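Local coordinates for protein xyloglucan-specific endo-beta-1,4-glucanase (Uncultured bacterium, PDB 4W84) that probably hydrolyses internal beta-1,4-glucosidic linkages of xyloglucan as a family 5 glycoside hydrolase with a TIM-barrel fold, at residues Arg59-Phe64 with Asp101-Thr106. The protein carries 1 engineered substitution. Sequence-based numbering, arbitrary orientation.
Sequences RIPVTF and DTHHET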
loop_
_atom_site.group_PDB
_atom_site.type_symbol
_atom_site.label_atom_id
_atom_site.label_comp_id
_atom_site.label_asym_id
_atom_site.label_seq_id
_atom_site.Cartn_x
_atom_site.Cartn_y
_atom_site.Cartn_z
ATOM N N ARG A 59 4.457 4.590 3.361
ATOM C CA ARG A 59 3.372 3.669 3.668
ATOM C C ARG A 59 3.866 2.711 4.741
ATOM O O ARG A 59 4.958 2.154 4.633
ATOM C CB ARG A 59 2.917 2.919 2.406
ATOM C CG ARG A 59 1.751 1.926 2.606
ATOM C CD ARG A 59 1.237 1.544 1.226
ATOM N NE ARG A 59 0.100 0.617 1.142
ATOM C CZ ARG A 59 0.215 -0.697 0.952
ATOM N NH1 ARG A 59 1.411 -1.274 0.932
ATOM N NH2 ARG A 59 -0.873 -1.448 0.811
ATOM N N ILE A 60 3.068 2.553 5.796
ATOM C CA ILE A 60 3.437 1.732 6.941
ATOM C C ILE A 60 2.480 0.559 6.974
ATOM O O ILE A 60 1.366 0.647 7.507
ATOM C CB ILE A 60 3.370 2.550 8.245
ATOM C CG1 ILE A 60 4.305 3.761 8.133
ATOM C CG2 ILE A 60 3.729 1.692 9.468
ATOM C CD1 ILE A 60 4.173 4.767 9.304
ATOM N N PRO A 61 2.892 -0.544 6.345
ATOM C CA PRO A 61 2.012 -1.713 6.350
ATOM C C PRO A 61 2.004 -2.353 7.729
ATOM O O PRO A 61 3.069 -2.502 8.345
ATOM C CB PRO A 61 2.633 -2.640 5.296
ATOM C CG PRO A 61 4.031 -2.125 5.056
ATOM C CD PRO A 61 4.050 -0.675 5.435
ATOM N N VAL A 62 0.818 -2.710 8.224
ATOM C CA VAL A 62 0.717 -3.313 9.547
ATOM C C VAL A 62 -0.228 -4.512 9.499
ATOM O O VAL A 62 -1.349 -4.405 9.001
ATOM C CB VAL A 62 0.185 -2.313 10.601
ATOM C CG1 VAL A 62 0.203 -2.949 11.980
ATOM C CG2 VAL A 62 1.030 -1.023 10.614
ATOM N N THR A 63 0.224 -5.649 10.015
ATOM C CA THR A 63 -0.665 -6.797 10.154
ATOM C C THR A 63 -1.118 -6.857 11.608
ATOM O O THR A 63 -0.291 -6.952 12.520
ATOM C CB THR A 63 0.026 -8.111 9.770
ATOM O OG1 THR A 63 0.506 -8.022 8.418
ATOM C CG2 THR A 63 -0.972 -9.278 9.874
ATOM N N PHE A 64 -2.426 -6.784 11.819
ATOM C CA PHE A 64 -2.982 -6.716 13.169
ATOM C C PHE A 64 -3.406 -8.060 13.748
ATOM O O PHE A 64 -3.398 -8.242 14.967
ATOM C CB PHE A 64 -4.161 -5.749 13.180
ATOM C CG PHE A 64 -3.740 -4.315 13.004
ATOM C CD1 PHE A 64 -3.363 -3.555 14.101
ATOM C CD2 PHE A 64 -3.675 -3.745 11.737
ATOM C CE1 PHE A 64 -2.948 -2.233 13.942
ATOM C CE2 PHE A 64 -3.271 -2.418 11.572
ATOM C CZ PHE A 64 -2.903 -1.670 12.680
ATOM N N ASP A 101 -2.057 1.135 6.763
ATOM C CA ASP A 101 -3.006 0.144 6.269
ATOM C C ASP A 101 -3.264 -0.967 7.280
ATOM O O ASP A 101 -2.746 -0.927 8.396
ATOM C CB ASP A 101 -2.550 -0.435 4.916
ATOM C CG ASP A 101 -1.513 -1.563 5.047
ATOM O OD1 ASP A 101 -1.167 -1.978 6.178
ATOM O OD2 ASP A 101 -1.065 -2.067 3.984
ATOM N N THR A 102 -4.133 -1.907 6.918
ATOM C CA THR A 102 -4.070 -3.253 7.497
ATOM C C THR A 102 -3.481 -4.097 6.386
ATOM O O THR A 102 -3.667 -3.773 5.204
ATOM C CB THR A 102 -5.435 -3.831 7.933
ATOM O OG1 THR A 102 -6.230 -4.155 6.782
ATOM C CG2 THR A 102 -6.170 -2.845 8.836
ATOM N N HIS A 103 -2.763 -5.160 6.741
ATOM C CA HIS A 103 -1.912 -5.791 5.732
ATOM C C HIS A 103 -2.204 -7.275 5.556
ATOM O O HIS A 103 -3.170 -7.604 4.880
ATOM C CB HIS A 103 -0.416 -5.502 5.961
ATOM C CG HIS A 103 0.374 -5.432 4.691
ATOM N ND1 HIS A 103 0.275 -4.375 3.805
ATOM C CD2 HIS A 103 1.249 -6.305 4.138
ATOM C CE1 HIS A 103 1.064 -4.600 2.767
ATOM N NE2 HIS A 103 1.660 -5.771 2.942
ATOM N N HIS A 104 -1.392 -8.158 6.132
ATOM C CA HIS A 104 -1.596 -9.600 5.891
ATOM C C HIS A 104 -2.734 -10.190 6.719
ATOM O O HIS A 104 -2.671 -11.354 7.131
ATOM C CB HIS A 104 -0.302 -10.395 6.114
ATOM C CG HIS A 104 0.772 -10.082 5.115
ATOM N ND1 HIS A 104 0.573 -10.187 3.753
ATOM C CD2 HIS A 104 2.054 -9.673 5.280
ATOM C CE1 HIS A 104 1.684 -9.846 3.121
ATOM N NE2 HIS A 104 2.599 -9.532 4.023
ATOM N N GLU A 105 -3.783 -9.400 6.946
ATOM C CA GLU A 105 -5.003 -9.924 7.559
ATOM C C GLU A 105 -5.520 -11.072 6.701
ATOM O O GLU A 105 -6.277 -11.930 7.171
ATOM C CB GLU A 105 -6.086 -8.842 7.593
ATOM C CG GLU A 105 -5.608 -7.478 8.092
ATOM C CD GLU A 105 -4.906 -7.527 9.441
ATOM O OE1 GLU A 105 -5.240 -8.395 10.274
ATOM O OE2 GLU A 105 -4.005 -6.680 9.684
ATOM N N THR A 106 -5.112 -11.055 5.436
ATOM C CA THR A 106 -5.495 -12.050 4.438
ATOM C C THR A 106 -4.958 -13.455 4.746
ATOM O O THR A 106 -5.424 -14.451 4.157
ATOM C CB THR A 106 -4.995 -11.620 3.042
ATOM O OG1 THR A 106 -3.679 -11.053 3.161
ATOM C CG2 THR A 106 -5.919 -10.575 2.423
#
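At the C-terminal mouth of the TIM barrel, where the neighbouring parallel strands 57-60 and 97-101 run out into loops, R59 and D101 meet beside H103. D101 uses both carboxylate oxygens: OD1 reaches across to the backbone N-H of V62 (2.9 Å), while OD2 holds H103 ND1 of its own loop at 2.7 Å through its syn lone pair, in the imidazole plane and nearly straight (170°). The same OD2 lies over one face of the R59 guanidinium, 3.2 Å from NH2, a purely electrostatic salt bridge. The extended arginine spends its N-H groups on E145, E271, N148 and N17. P61, compact and rigid, lays CB over the H103 ring face, 3.5 Å from its centroid, a CH-pi contact. Farther out, E105, its chain bent at chi2 (-53°), offers the syn lone pair of OE2 to F64 N (2.7 Å), and T63 OG1 receives H104 N at 3.0 Å besides bonding D23 O. An asparagine in place of D101 would probably take one of three carboxylate partners from R59 and weaken the hold on H103. With ND1 bound to a carboxylate and P61 on one face, H103 is fixed in rotation, its NE2 making a weak hydrogen bond to a Tris molecule, probably from the crystallisation liquor.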